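Local atomic coordinates of transcriptional regulator, TetR family (PDB entry 2G7S), a protein that probably binds operator DNA as a dimeric transcriptional regulator of the TetR family, its helical C-terminal domain probably sensing a small-molecule ligand. Residues Q65-G70 with R125-S130; C57-Q62 with F103-L108; D133-V138 with E159-T164; G25-S30 with I113-E118. One frame throughout, in Å; residues are numbered along the deposited sequence. Where two conformers were deposited one is given.

Contact 1: residues Q65-G70 with R125-S130; sequences QEAEAG and RAHFRS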
loop_
_atom_site.group_PDB
_atom_site.type_symbol
_atom_site.label_atom_id
_atom_site.label_comp_id
_atom_site.label_asym_id
_atom_site.label_seq_id
_atom_site.Cartn_x
_atom_site.Cartn_y
_atom_site.Cartn_z
ATOM N N GLN A 65 19.464 -3.506 -3.971
ATOM C CA GLN A 65 20.925 -3.316 -3.697
ATOM C C GLN A 65 21.139 -1.894 -3.178
ATOM O O GLN A 65 21.809 -1.686 -2.105
ATOM C CB GLN A 65 21.775 -3.592 -4.981
ATOM C CG GLN A 65 21.998 -5.037 -5.350
ATOM C CD GLN A 65 22.875 -5.165 -6.599
ATOM O OE1 GLN A 65 22.660 -4.464 -7.619
ATOM N NE2 GLN A 65 23.844 -6.072 -6.543
ATOM N N GLU A 66 20.524 -0.907 -3.830
ATOM C CA GLU A 66 20.660 0.471 -3.429
ATOM C C GLU A 66 19.986 0.689 -2.083
ATOM O O GLU A 66 20.482 1.480 -1.255
ATOM C CB GLU A 66 20.023 1.370 -4.486
ATOM C CG GLU A 66 20.839 1.394 -5.768
ATOM C CD GLU A 66 20.062 2.152 -6.868
ATOM O OE1 GLU A 66 19.117 2.938 -6.582
ATOM O OE2 GLU A 66 20.405 1.949 -8.027
ATOM N N ALA A 67 18.867 0.021 -1.823
ATOM C CA ALA A 67 18.119 0.304 -0.588
ATOM C C ALA A 67 18.907 -0.213 0.557
ATOM O O ALA A 67 19.016 0.461 1.587
ATOM C CB ALA A 67 16.736 -0.333 -0.618
ATOM N N GLU A 68 19.474 -1.401 0.391
ATOM C CA GLU A 68 20.296 -2.009 1.417
ATOM C C GLU A 68 21.565 -1.223 1.662
ATOM O O GLU A 68 21.953 -1.042 2.829
ATOM C CB GLU A 68 20.666 -3.426 1.086
ATOM C CG GLU A 68 19.410 -4.290 1.062
ATOM C CD GLU A 68 19.706 -5.784 1.147
ATOM O OE1 GLU A 68 20.168 -6.219 2.242
ATOM O OE2 GLU A 68 19.453 -6.524 0.145
ATOM N N ALA A 69 22.181 -0.688 0.594
ATOM C CA ALA A 69 23.388 0.124 0.749
ATOM C C ALA A 69 23.059 1.405 1.510
ATOM O O ALA A 69 23.843 1.870 2.368
ATOM C CB ALA A 69 23.963 0.490 -0.655
ATOM N N GLY A 70 21.894 1.988 1.290
ATOM C CA GLY A 70 21.534 3.250 1.994
ATOM C C GLY A 70 21.236 3.051 3.469
ATOM O O GLY A 70 21.729 3.831 4.295
ATOM N N ARG A 125 9.211 -9.965 -2.396
ATOM C CA ARG A 125 9.115 -10.532 -1.042
ATOM C C ARG A 125 10.457 -10.487 -0.369
ATOM O O ARG A 125 10.502 -10.282 0.860
ATOM C CB ARG A 125 8.516 -11.958 -1.101
ATOM C CG ARG A 125 7.033 -11.980 -1.433
ATOM C CD ARG A 125 6.420 -13.373 -1.526
ATOM N NE ARG A 125 4.953 -13.198 -1.503
ATOM C CZ ARG A 125 4.033 -14.049 -1.984
ATOM N NH1 ARG A 125 2.763 -13.797 -1.815
ATOM N NH2 ARG A 125 4.423 -15.092 -2.742
ATOM N N ALA A 126 11.551 -10.655 -1.106
ATOM C CA ALA A 126 12.888 -10.611 -0.516
ATOM C C ALA A 126 13.171 -9.224 0.075
ATOM O O ALA A 126 13.863 -9.117 1.121
ATOM C CB ALA A 126 13.937 -11.002 -1.552
ATOM N N HIS A 127 12.685 -8.167 -0.584
ATOM C CA HIS A 127 12.887 -6.841 0.002
ATOM C C HIS A 127 12.126 -6.740 1.350
ATOM O O HIS A 127 12.640 -6.194 2.311
ATOM C CB HIS A 127 12.316 -5.801 -0.920
ATOM C CG HIS A 127 12.282 -4.448 -0.301
ATOM N ND1 HIS A 127 13.414 -3.683 -0.115
ATOM C CD2 HIS A 127 11.240 -3.744 0.234
ATOM C CE1 HIS A 127 13.073 -2.550 0.483
ATOM N NE2 HIS A 127 11.761 -2.567 0.732
ATOM N N PHE A 128 10.876 -7.209 1.392
ATOM C CA PHE A 128 10.119 -7.090 2.656
ATOM C C PHE A 128 10.863 -7.831 3.763
ATOM O O PHE A 128 10.897 -7.330 4.917
ATOM C CB PHE A 128 8.685 -7.644 2.504
ATOM C CG PHE A 128 7.709 -6.666 1.938
ATOM C CD1 PHE A 128 7.850 -6.121 0.634
ATOM C CD2 PHE A 128 6.620 -6.239 2.718
ATOM C CE1 PHE A 128 6.909 -5.204 0.157
ATOM C CE2 PHE A 128 5.685 -5.371 2.209
ATOM C CZ PHE A 128 5.839 -4.812 0.951
ATOM N N ARG A 129 11.248 -9.085 3.502
ATOM C CA ARG A 129 11.879 -9.831 4.606
ATOM C C ARG A 129 13.161 -9.150 5.002
ATOM O O ARG A 129 13.478 -9.123 6.201
ATOM C CB ARG A 129 12.165 -11.295 4.198
ATOM C CG ARG A 129 10.950 -12.212 3.973
ATOM C CD ARG A 129 11.418 -13.661 3.498
ATOM N NE ARG A 129 12.777 -13.648 2.954
ATOM C CZ ARG A 129 13.150 -13.778 1.671
ATOM N NH1 ARG A 129 12.265 -13.966 0.699
ATOM N NH2 ARG A 129 14.424 -13.698 1.358
ATOM N N SER A 130 13.921 -8.619 4.035
ATOM C CA SER A 130 15.202 -7.982 4.340
ATOM C C SER A 130 15.056 -6.651 5.133
ATOM O O SER A 130 15.763 -6.436 6.103
ATOM C CB SER A 130 15.970 -7.781 3.032
ATOM O OG SER A 130 17.072 -6.932 3.207
#
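Ala67 and His127 form the inner side of this contact, where the methyl of one helix meets the imidazole of another. Ala67 CB lies 4.4 Å from His127 CE1, at the edge of the ring and near its plane, so the touch is light even at its closest. The imidazole extends towards helix 52-77 because CG stands opposite the backbone N (chi1 171°). Away from Ala67 the packing is firmer: His127 is buried, rests on Cys106 and Cys104, and is flanked by Arg64.

The outer side is looser and polar. Glu68, an exposed residue, runs an extended chain towards helix 118-144, and its OE1 stands 3.3 Å from Ser130 OG in the conformer described, one of two for Ser130. Ser130 turns its CB towards the opposing helix. The backbones keep their distance, the CA atoms of Glu68 and Ser130 being 8.4 Å apart, and only 99 Å² is buried in all. Phe128 and Arg125 belong to another face of helix 118-144, where they meet the second subunit. Side chains rather than backbone thus bridge helix 52-77 and helix 118-144 of the regulatory domain, an arrangement that belongs to the all-helical TetR fold.

Contact 2: residues C57-Q62 with F103-L108; sequences CKLVSQ and FCVCAL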
loop_
_atom_site.group_PDB
_atom_site.type_symbol
_atom_site.label_atom_id
_atom_site.label_comp_id
_atom_site.label_asym_id
_atom_site.label_seq_id
_atom_site.Cartn_x
_atom_site.Cartn_y
_atom_site.Cartn_z
ATOM N N CYS A 57 12.622 -7.767 -12.924
ATOM C CA CYS A 57 13.449 -8.396 -11.890
ATOM C C CYS A 57 14.772 -7.684 -11.759
ATOM O O CYS A 57 15.255 -7.513 -10.629
ATOM C CB CYS A 57 13.732 -9.851 -12.268
ATOM S SG CYS A 57 12.353 -10.973 -11.984
ATOM N N LYS A 58 15.372 -7.288 -12.893
ATOM C CA LYS A 58 16.661 -6.580 -12.831
ATOM C C LYS A 58 16.525 -5.218 -12.148
ATOM O O LYS A 58 17.445 -4.765 -11.469
ATOM C CB LYS A 58 17.218 -6.412 -14.242
ATOM C CG LYS A 58 17.654 -7.765 -14.781
ATOM C CD LYS A 58 18.995 -8.154 -14.190
ATOM C CE LYS A 58 19.346 -9.603 -14.547
ATOM N NZ LYS A 58 18.816 -9.970 -15.853
ATOM N N LEU A 59 15.429 -4.529 -12.433
ATOM C CA LEU A 59 15.194 -3.239 -11.816
ATOM C C LEU A 59 15.020 -3.411 -10.323
ATOM O O LEU A 59 15.561 -2.581 -9.550
ATOM C CB LEU A 59 13.868 -2.731 -12.463
ATOM C CG LEU A 59 13.039 -1.536 -12.174
ATOM C CD1 LEU A 59 11.970 -1.415 -13.290
ATOM C CD2 LEU A 59 12.517 -1.464 -10.786
ATOM N N VAL A 60 14.205 -4.402 -9.902
ATOM C CA VAL A 60 13.963 -4.550 -8.457
ATOM C C VAL A 60 15.253 -5.007 -7.778
ATOM O O VAL A 60 15.546 -4.531 -6.672
ATOM C CB VAL A 60 12.847 -5.535 -8.199
ATOM C CG1 VAL A 60 12.718 -5.822 -6.742
ATOM C CG2 VAL A 60 11.504 -4.984 -8.803
ATOM N N SER A 61 16.037 -5.930 -8.411
ATOM C CA SER A 61 17.298 -6.352 -7.751
ATOM C C SER A 61 18.225 -5.120 -7.535
ATOM O O SER A 61 18.822 -4.956 -6.435
ATOM C CB SER A 61 18.007 -7.376 -8.672
ATOM O OG SER A 61 19.223 -7.743 -8.109
ATOM N N GLN A 62 18.278 -4.214 -8.509
ATOM C CA GLN A 62 19.157 -3.020 -8.386
ATOM C C GLN A 62 18.563 -2.098 -7.301
ATOM O O GLN A 62 19.318 -1.458 -6.520
ATOM C CB GLN A 62 19.146 -2.275 -9.725
ATOM C CG GLN A 62 19.943 -0.955 -9.761
ATOM C CD GLN A 62 19.779 -0.359 -11.152
ATOM O OE1 GLN A 62 18.737 0.239 -11.497
ATOM N NE2 GLN A 62 20.767 -0.584 -11.984
ATOM N N PHE A 103 7.770 6.820 -3.773
ATOM C CA PHE A 103 7.128 5.582 -3.313
ATOM C C PHE A 103 8.181 4.482 -3.456
ATOM O O PHE A 103 8.978 4.515 -4.418
ATOM C CB PHE A 103 5.888 5.252 -4.150
ATOM C CG PHE A 103 4.740 4.605 -3.357
ATOM C CD1 PHE A 103 3.664 5.339 -2.929
ATOM C CD2 PHE A 103 4.750 3.255 -3.095
ATOM C CE1 PHE A 103 2.605 4.774 -2.243
ATOM C CE2 PHE A 103 3.679 2.668 -2.435
ATOM C CZ PHE A 103 2.639 3.415 -1.988
ATOM N N CYS A 104 8.163 3.511 -2.571
ATOM C CA CYS A 104 9.055 2.362 -2.666
ATOM C C CYS A 104 8.571 1.441 -3.826
ATOM O O CYS A 104 7.403 1.068 -3.883
ATOM C CB CYS A 104 8.992 1.642 -1.327
ATOM S SG CYS A 104 9.845 -0.001 -1.415
ATOM N N VAL A 105 9.480 1.086 -4.743
ATOM C CA VAL A 105 9.151 0.181 -5.844
ATOM C C VAL A 105 8.559 -1.104 -5.323
ATOM O O VAL A 105 7.611 -1.646 -5.912
ATOM C CB VAL A 105 10.520 -0.140 -6.562
ATOM C CG1 VAL A 105 10.362 -1.337 -7.520
ATOM C CG2 VAL A 105 11.086 1.086 -7.288
ATOM N N CYS A 106 9.156 -1.634 -4.235
ATOM C CA CYS A 106 8.722 -2.961 -3.773
ATOM C C CYS A 106 7.384 -2.843 -3.043
ATOM O O CYS A 106 6.529 -3.721 -3.178
ATOM C CB CYS A 106 9.742 -3.604 -2.875
ATOM S SG CYS A 106 11.181 -4.122 -3.875
ATOM N N ALA A 107 7.165 -1.763 -2.274
ATOM C CA ALA A 107 5.884 -1.638 -1.625
ATOM C C ALA A 107 4.765 -1.531 -2.686
ATOM O O ALA A 107 3.641 -2.032 -2.500
ATOM C CB ALA A 107 5.894 -0.401 -0.679
ATOM N N LEU A 108 5.034 -0.788 -3.767
ATOM C CA LEU A 108 4.026 -0.618 -4.790
ATOM C C LEU A 108 3.747 -1.970 -5.451
ATOM O O LEU A 108 2.593 -2.362 -5.655
ATOM C CB LEU A 108 4.459 0.506 -5.829
ATOM C CG LEU A 108 3.263 1.272 -6.513
ATOM C CD1 LEU A 108 3.774 2.514 -7.232
ATOM C CD2 LEU A 108 2.343 0.490 -7.390
#
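Val105 of the short helix 105-110 meets two side chains of helix 52-77, and every contact across the pair is apolar. Val105 CG1 serves both neighbours, lying 3.9 Å from Leu59 CD2 and 4.0 Å from Val60 CG2. That branch is carried opposite the backbone N (chi1 166°), while the CB itself points towards helix 52-77. In both pairs the side chains cross at a slant, and the methyl of Val105 is shared between two adjacent residues of the facing helix turn.

A second kind of touch involves sulfur. Val60 divides its two methyls between two partners: CG2 goes to Val105, and CG1 lies 3.7 Å from Cys106 SG. The CA atoms of Val60 and Cys106, 7.2 Å apart, are the nearest CA pair of the two segments.

Polar interactions stay within each segment or lead elsewhere. Cys104 occupies the N-cap position of helix 105-110. On the other segment, Gln62 OE1 accepts from Arg18 of helix 6-24, the helix that also covers Leu59 and Val105 through Ala17, Arg18 and Ile22.

All four touching residues are buried, and they are joined by methyl and thiol surfaces without a directional bond. The chemistry therefore implies that shape and burial, more than polar pairing, seat helix 105-110 against helix 52-77, close to where the N-terminal DNA-binding domain of a TetR protein joins its regulatory body.

Contact 3: residues D133-V138 with E159-T164; sequences DWLTAV and EIFMAT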
loop_
_atom_site.group_PDB
_atom_site.type_symbol
_atom_site.label_atom_id
_atom_site.label_comp_id
_atom_site.label_asym_id
_atom_site.label_seq_id
_atom_site.Cartn_x
_atom_site.Cartn_y
_atom_site.Cartn_z
ATOM N N ASP A 133 14.171 -7.566 8.525
ATOM C CA ASP A 133 15.327 -8.031 9.260
ATOM C C ASP A 133 16.144 -6.830 9.760
ATOM O O ASP A 133 16.710 -6.908 10.890
ATOM C CB ASP A 133 16.212 -8.911 8.365
ATOM C CG ASP A 133 15.635 -10.293 8.074
ATOM O OD1 ASP A 133 14.598 -10.680 8.643
ATOM O OD2 ASP A 133 16.285 -10.969 7.236
ATOM N N TRP A 134 16.365 -5.858 8.880
ATOM C CA TRP A 134 17.159 -4.688 9.301
ATOM C C TRP A 134 16.499 -3.960 10.442
ATOM O O TRP A 134 17.154 -3.627 11.453
ATOM C CB TRP A 134 17.391 -3.728 8.099
ATOM C CG TRP A 134 18.250 -2.547 8.489
ATOM C CD1 TRP A 134 19.623 -2.591 8.649
ATOM C CD2 TRP A 134 17.855 -1.190 8.779
ATOM N NE1 TRP A 134 20.085 -1.357 9.048
ATOM C CE2 TRP A 134 19.026 -0.479 9.125
ATOM C CE3 TRP A 134 16.650 -0.512 8.785
ATOM C CZ2 TRP A 134 19.015 0.891 9.431
ATOM C CZ3 TRP A 134 16.656 0.877 9.102
ATOM C CH2 TRP A 134 17.831 1.526 9.448
ATOM N N LEU A 135 15.226 -3.644 10.296
ATOM C CA LEU A 135 14.521 -2.919 11.372
ATOM C C LEU A 135 14.552 -3.744 12.676
ATOM O O LEU A 135 14.656 -3.182 13.768
ATOM C CB LEU A 135 13.046 -2.678 10.937
ATOM C CG LEU A 135 12.898 -1.674 9.800
ATOM C CD1 LEU A 135 11.469 -1.782 9.287
ATOM C CD2 LEU A 135 13.184 -0.219 10.294
ATOM N N THR A 136 14.397 -5.052 12.557
ATOM C CA THR A 136 14.408 -5.909 13.750
ATOM C C THR A 136 15.751 -5.768 14.453
ATOM O O THR A 136 15.810 -5.627 15.675
ATOM C CB THR A 136 14.151 -7.413 13.358
ATOM O OG1 THR A 136 12.826 -7.539 12.829
ATOM C CG2 THR A 136 14.312 -8.373 14.578
ATOM N N ALA A 137 16.839 -5.827 13.677
ATOM C CA ALA A 137 18.178 -5.699 14.273
ATOM C C ALA A 137 18.388 -4.313 14.899
ATOM O O ALA A 137 19.012 -4.234 15.984
ATOM C CB ALA A 137 19.242 -6.048 13.265
ATOM N N VAL A 138 17.906 -3.236 14.277
ATOM C CA VAL A 138 18.052 -1.910 14.858
ATOM C C VAL A 138 17.273 -1.880 16.174
ATOM O O VAL A 138 17.804 -1.371 17.215
ATOM C CB VAL A 138 17.463 -0.842 13.928
ATOM C CG1 VAL A 138 17.453 0.552 14.623
ATOM C CG2 VAL A 138 18.290 -0.827 12.621
ATOM N N GLU A 159 7.773 -5.316 12.151
ATOM C CA GLU A 159 6.688 -5.525 11.218
ATOM C C GLU A 159 5.658 -4.411 11.298
ATOM O O GLU A 159 5.140 -3.952 10.241
ATOM C CB GLU A 159 6.043 -6.893 11.468
ATOM C CG GLU A 159 6.894 -8.090 11.059
ATOM C CD GLU A 159 6.985 -8.247 9.539
ATOM O OE1 GLU A 159 5.949 -8.023 8.849
ATOM O OE2 GLU A 159 8.054 -8.671 9.097
ATOM N N ILE A 160 5.377 -3.908 12.523
ATOM C CA ILE A 160 4.473 -2.737 12.645
ATOM C C ILE A 160 5.128 -1.518 12.022
ATOM O O ILE A 160 4.457 -0.745 11.297
ATOM C CB ILE A 160 4.119 -2.540 14.124
ATOM C CG1 ILE A 160 3.193 -3.685 14.618
ATOM C CG2 ILE A 160 3.485 -1.161 14.368
ATOM C CD1 ILE A 160 3.206 -3.873 16.124
ATOM N N PHE A 161 6.389 -1.271 12.327
ATOM C CA PHE A 161 6.965 -0.031 11.776
ATOM C C PHE A 161 7.060 -0.097 10.236
ATOM O O PHE A 161 6.859 0.923 9.543
ATOM C CB PHE A 161 8.329 0.168 12.426
ATOM C CG PHE A 161 9.003 1.443 12.014
ATOM C CD1 PHE A 161 8.572 2.651 12.542
ATOM C CD2 PHE A 161 10.098 1.423 11.142
ATOM C CE1 PHE A 161 9.191 3.851 12.133
ATOM C CE2 PHE A 161 10.734 2.604 10.758
ATOM C CZ PHE A 161 10.282 3.821 11.292
HETATM N N MSE A 162 7.396 -1.252 9.675
HETATM C CA MSE A 162 7.453 -1.342 8.205
HETATM C C MSE A 162 6.069 -1.133 7.628
HETATM O O MSE A 162 5.910 -0.400 6.609
HETATM C CB MSE A 162 7.988 -2.758 7.814
HETATM C CG MSE A 162 8.061 -2.882 6.277
HETATM SE SE MSE A 162 9.085 -4.430 5.709
HETATM C CE MSE A 162 7.832 -5.801 6.320
ATOM N N ALA A 163 5.018 -1.725 8.210
ATOM C CA ALA A 163 3.668 -1.568 7.699
ATOM C C ALA A 163 3.241 -0.091 7.815
ATOM O O ALA A 163 2.519 0.449 6.961
ATOM C CB ALA A 163 2.703 -2.461 8.445
ATOM N N THR A 164 3.625 0.555 8.916
ATOM C CA THR A 164 3.270 1.987 9.108
ATOM C C THR A 164 3.936 2.830 8.039
ATOM O O THR A 164 3.287 3.736 7.489
ATOM C CB THR A 164 3.693 2.438 10.518
ATOM O OG1 THR A 164 3.037 1.545 11.492
ATOM C CG2 THR A 164 3.216 3.834 10.763
#
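Leu135 reaches from helix 118-144 between two consecutive residues of helix 154-173, Phe161 and Met162, the latter present as selenomethionine. Its CG lies opposite the carbonyl carbon (chi1 -69°), and the isobutyl group projects towards helix 154-173, spreading its two methyls over different targets. In the conformer described, one of two for Phe161, Leu135 CD2 comes to 3.6 Å from Phe161 CD2 and also touches CE2 of that ring, approaching obliquely. Leu135 CD1 lies in the plane of the phenyl ring at its edge, and it also meets the base of the neighbouring side chain, 3.9 Å from Met162 CB. Leu135 crosses both partners at about a right angle.

Phe161 and Met162 both have CG opposite the backbone N yet contribute differently. The phenyl ring turns its CD2-CE2 side to the leucine and packs elsewhere on Ile89 and Met188. Met162 starts towards helix 118-144, but its extended chain carries the selenium away from Leu135, and the bend at chi3 (69°) turns the terminal methyl; the side chain packs on Phe128, Leu131 and Ser132.

Helices 118-144 and 154-173 are packed here in the regulatory domain typical of TetR proteins, with Leu85 of helix 81-98 completing the surroundings of Leu135. The second subunit adjoins helix 154-173: its His175 packs on Met162 and hydrogen-bonds to Glu159 OE1, and Thr164 meets Thr164 of the other chain.

Thr164 also folds back on its own helix. Thr164 OG1 donates to Ile160 O at 2.7 Å from above the carbonyl plane, while Thr164 N reaches the same oxygen from the opposite face.

Contact 4: residues G25-S30 with I113-E118; sequences GYNSFS and IPVLPE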
loop_
_atom_site.group_PDB
_atom_site.type_symbol
_atom_site.label_atom_id
_atom_site.label_comp_id
_atom_site.label_asym_id
_atom_site.label_seq_id
_atom_site.Cartn_x
_atom_site.Cartn_y
_atom_site.Cartn_z
ATOM N N GLY A 25 3.026 1.004 -11.039
ATOM C CA GLY A 25 3.217 -0.421 -10.950
ATOM C C GLY A 25 3.504 -1.113 -12.283
ATOM O O GLY A 25 3.674 -0.500 -13.355
ATOM N N TYR A 26 3.495 -2.428 -12.208
ATOM C CA TYR A 26 4.009 -3.272 -13.277
ATOM C C TYR A 26 3.291 -3.032 -14.607
ATOM O O TYR A 26 3.895 -3.088 -15.682
ATOM C CB TYR A 26 3.780 -4.712 -12.857
ATOM C CG TYR A 26 4.452 -5.699 -13.785
ATOM C CD1 TYR A 26 5.807 -5.999 -13.640
ATOM C CD2 TYR A 26 3.715 -6.380 -14.791
ATOM C CE1 TYR A 26 6.438 -6.933 -14.502
ATOM C CE2 TYR A 26 4.374 -7.315 -15.643
ATOM C CZ TYR A 26 5.726 -7.548 -15.496
ATOM O OH TYR A 26 6.381 -8.425 -16.317
ATOM N N ASN A 27 1.976 -2.855 -14.553
ATOM C CA ASN A 27 1.132 -2.812 -15.758
ATOM C C ASN A 27 0.846 -1.410 -16.227
ATOM O O ASN A 27 -0.001 -1.202 -17.121
ATOM C CB ASN A 27 -0.152 -3.608 -15.525
ATOM C CG ASN A 27 0.086 -5.100 -15.575
ATOM O OD1 ASN A 27 0.538 -5.595 -16.614
ATOM N ND2 ASN A 27 -0.188 -5.822 -14.475
ATOM N N SER A 28 1.504 -0.432 -15.628
ATOM C CA SER A 28 1.207 0.962 -15.970
ATOM C C SER A 28 2.143 1.507 -17.043
ATOM O O SER A 28 2.019 2.704 -17.383
ATOM C CB SER A 28 1.406 1.837 -14.751
ATOM O OG SER A 28 2.747 1.974 -14.316
ATOM N N PHE A 29 3.116 0.720 -17.499
ATOM C CA PHE A 29 4.042 1.171 -18.563
ATOM C C PHE A 29 4.280 0.056 -19.546
ATOM O O PHE A 29 4.081 -1.116 -19.229
ATOM C CB PHE A 29 5.355 1.698 -17.977
ATOM C CG PHE A 29 6.223 0.627 -17.432
ATOM C CD1 PHE A 29 7.253 0.135 -18.226
ATOM C CD2 PHE A 29 5.995 0.008 -16.170
ATOM C CE1 PHE A 29 8.087 -0.900 -17.822
ATOM C CE2 PHE A 29 6.812 -1.051 -15.793
ATOM C CZ PHE A 29 7.864 -1.510 -16.558
ATOM N N SER A 30 4.696 0.463 -20.757
ATOM C CA SER A 30 4.942 -0.470 -21.831
ATOM C C SER A 30 6.362 -0.195 -22.363
ATOM O O SER A 30 6.992 0.863 -22.095
ATOM C CB SER A 30 4.034 -0.219 -23.027
ATOM O OG SER A 30 4.163 1.122 -23.468
ATOM N N ILE A 113 0.858 -8.227 -6.242
ATOM C CA ILE A 113 1.412 -9.596 -6.302
ATOM C C ILE A 113 0.604 -10.634 -7.076
ATOM O O ILE A 113 1.177 -11.403 -7.851
ATOM C CB ILE A 113 1.839 -10.071 -4.888
ATOM C CG1 ILE A 113 3.242 -9.440 -4.602
ATOM C CG2 ILE A 113 1.865 -11.587 -4.787
ATOM C CD1 ILE A 113 3.712 -9.601 -3.164
ATOM N N PRO A 114 -0.709 -10.690 -6.869
ATOM C CA PRO A 114 -1.464 -11.799 -7.540
ATOM C C PRO A 114 -1.345 -11.790 -9.076
ATOM O O PRO A 114 -1.571 -12.838 -9.690
ATOM C CB PRO A 114 -2.938 -11.503 -7.163
ATOM C CG PRO A 114 -2.807 -10.908 -5.733
ATOM C CD PRO A 114 -1.570 -9.943 -5.894
ATOM N N VAL A 115 -1.004 -10.656 -9.687
ATOM C CA VAL A 115 -0.900 -10.608 -11.161
ATOM C C VAL A 115 0.541 -10.523 -11.613
ATOM O O VAL A 115 0.789 -10.458 -12.831
ATOM C CB VAL A 115 -1.713 -9.467 -11.782
ATOM C CG1 VAL A 115 -3.219 -9.582 -11.324
ATOM C CG2 VAL A 115 -1.137 -8.067 -11.482
ATOM N N LEU A 116 1.498 -10.495 -10.689
ATOM C CA LEU A 116 2.886 -10.324 -11.147
ATOM C C LEU A 116 3.520 -11.670 -11.554
ATOM O O LEU A 116 3.175 -12.744 -11.020
ATOM C CB LEU A 116 3.767 -9.773 -10.002
ATOM C CG LEU A 116 3.417 -8.360 -9.568
ATOM C CD1 LEU A 116 4.333 -7.915 -8.431
ATOM C CD2 LEU A 116 3.513 -7.356 -10.727
ATOM N N PRO A 117 4.506 -11.608 -12.447
ATOM C CA PRO A 117 5.284 -12.812 -12.654
ATOM C C PRO A 117 5.877 -13.379 -11.365
ATOM O O PRO A 117 6.355 -12.593 -10.514
ATOM C CB PRO A 117 6.416 -12.347 -13.611
ATOM C CG PRO A 117 5.916 -11.045 -14.266
ATOM C CD PRO A 117 5.007 -10.409 -13.156
ATOM N N GLU A 118 5.907 -14.695 -11.240
ATOM C CA GLU A 118 6.438 -15.289 -10.014
ATOM C C GLU A 118 7.883 -14.826 -9.757
ATOM O O GLU A 118 8.283 -14.667 -8.577
ATOM C CB GLU A 118 6.469 -16.788 -10.096
ATOM C CG GLU A 118 5.074 -17.382 -10.218
ATOM C CD GLU A 118 5.079 -18.913 -10.329
ATOM O OE1 GLU A 118 6.120 -19.546 -10.598
ATOM O OE2 GLU A 118 3.951 -19.466 -10.212
HETATM O O HOH W 1 0.064 -8.745 -14.875
#
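Tyr26 and Leu116, with CA atoms 7.5 Å apart, mark where the turn that follows helix 6-24 at positive-phi Gly25 comes closest to the segment that leaves the 3-10 turn 113-115 and reaches the N-cap residue Pro117. The phenol of Tyr26, its CG opposite the backbone N (chi1 -171°), extends towards this segment and is met at two levels. At its root, Tyr26 CB lies 3.4 Å from Leu116 CD2, and that methyl also approaches CG of the ring obliquely. Further out, Pro117 sits over one face in a CH-pi contact, its CD 4.0 Å from the centroid of the Tyr26 ring and 22° off the normal. Pro117 CG reaches the far end of the phenol, 3.4 Å from Tyr26 OH.

The loop 25-30 joins helix 6-24 to helix 31-38 of the DNA-binding domain, whereas 113-118 leads into helix 118-144 of the regulatory domain, so the contact ties together the two domains of a TetR-family regulator. Lys52, at the start of helix 52-77, makes a cation-pi contact with Tyr26 and hydrogen-bonds to its carbonyl oxygen.

On the more exposed side the chemistry becomes polar. One water links the segments: it accepts from Asn27 ND2 at 3.0 Å and donates to Val115 O at 2.8 Å. Asn27 ND2 also lies 3.9 Å from Val115 CG2. On this side the second subunit adds Asn27 of the other chain against Asn27, and its Arg23 against Val115. Within the first loop, Gly25 O accepts from both Ser28 OG and Ser28 N, holding the turn closed.

Contacts 2 and 3 are the buried pair, built wholly of apolar or sulfur- and selenium-containing groups, whereas contacts 1 and 4 are partly buried and add polar atoms towards the surface. Helix 52-77 carries one side of both contacts 1 and 2, and helix 118-144 one side of contacts 1 and 3. The ring of Phe128 packs against the backbone of helix 105-110, with Phe128 CE1 3.7 Å from Cys106 O, which makes contacts 1 and 2 continuous. Contact 4 alone joins two loops, and a water bridges it; contact 3 lies about 26 Å from it, centre to centre, entirely within the regulatory domain. All four have residues near the second subunit.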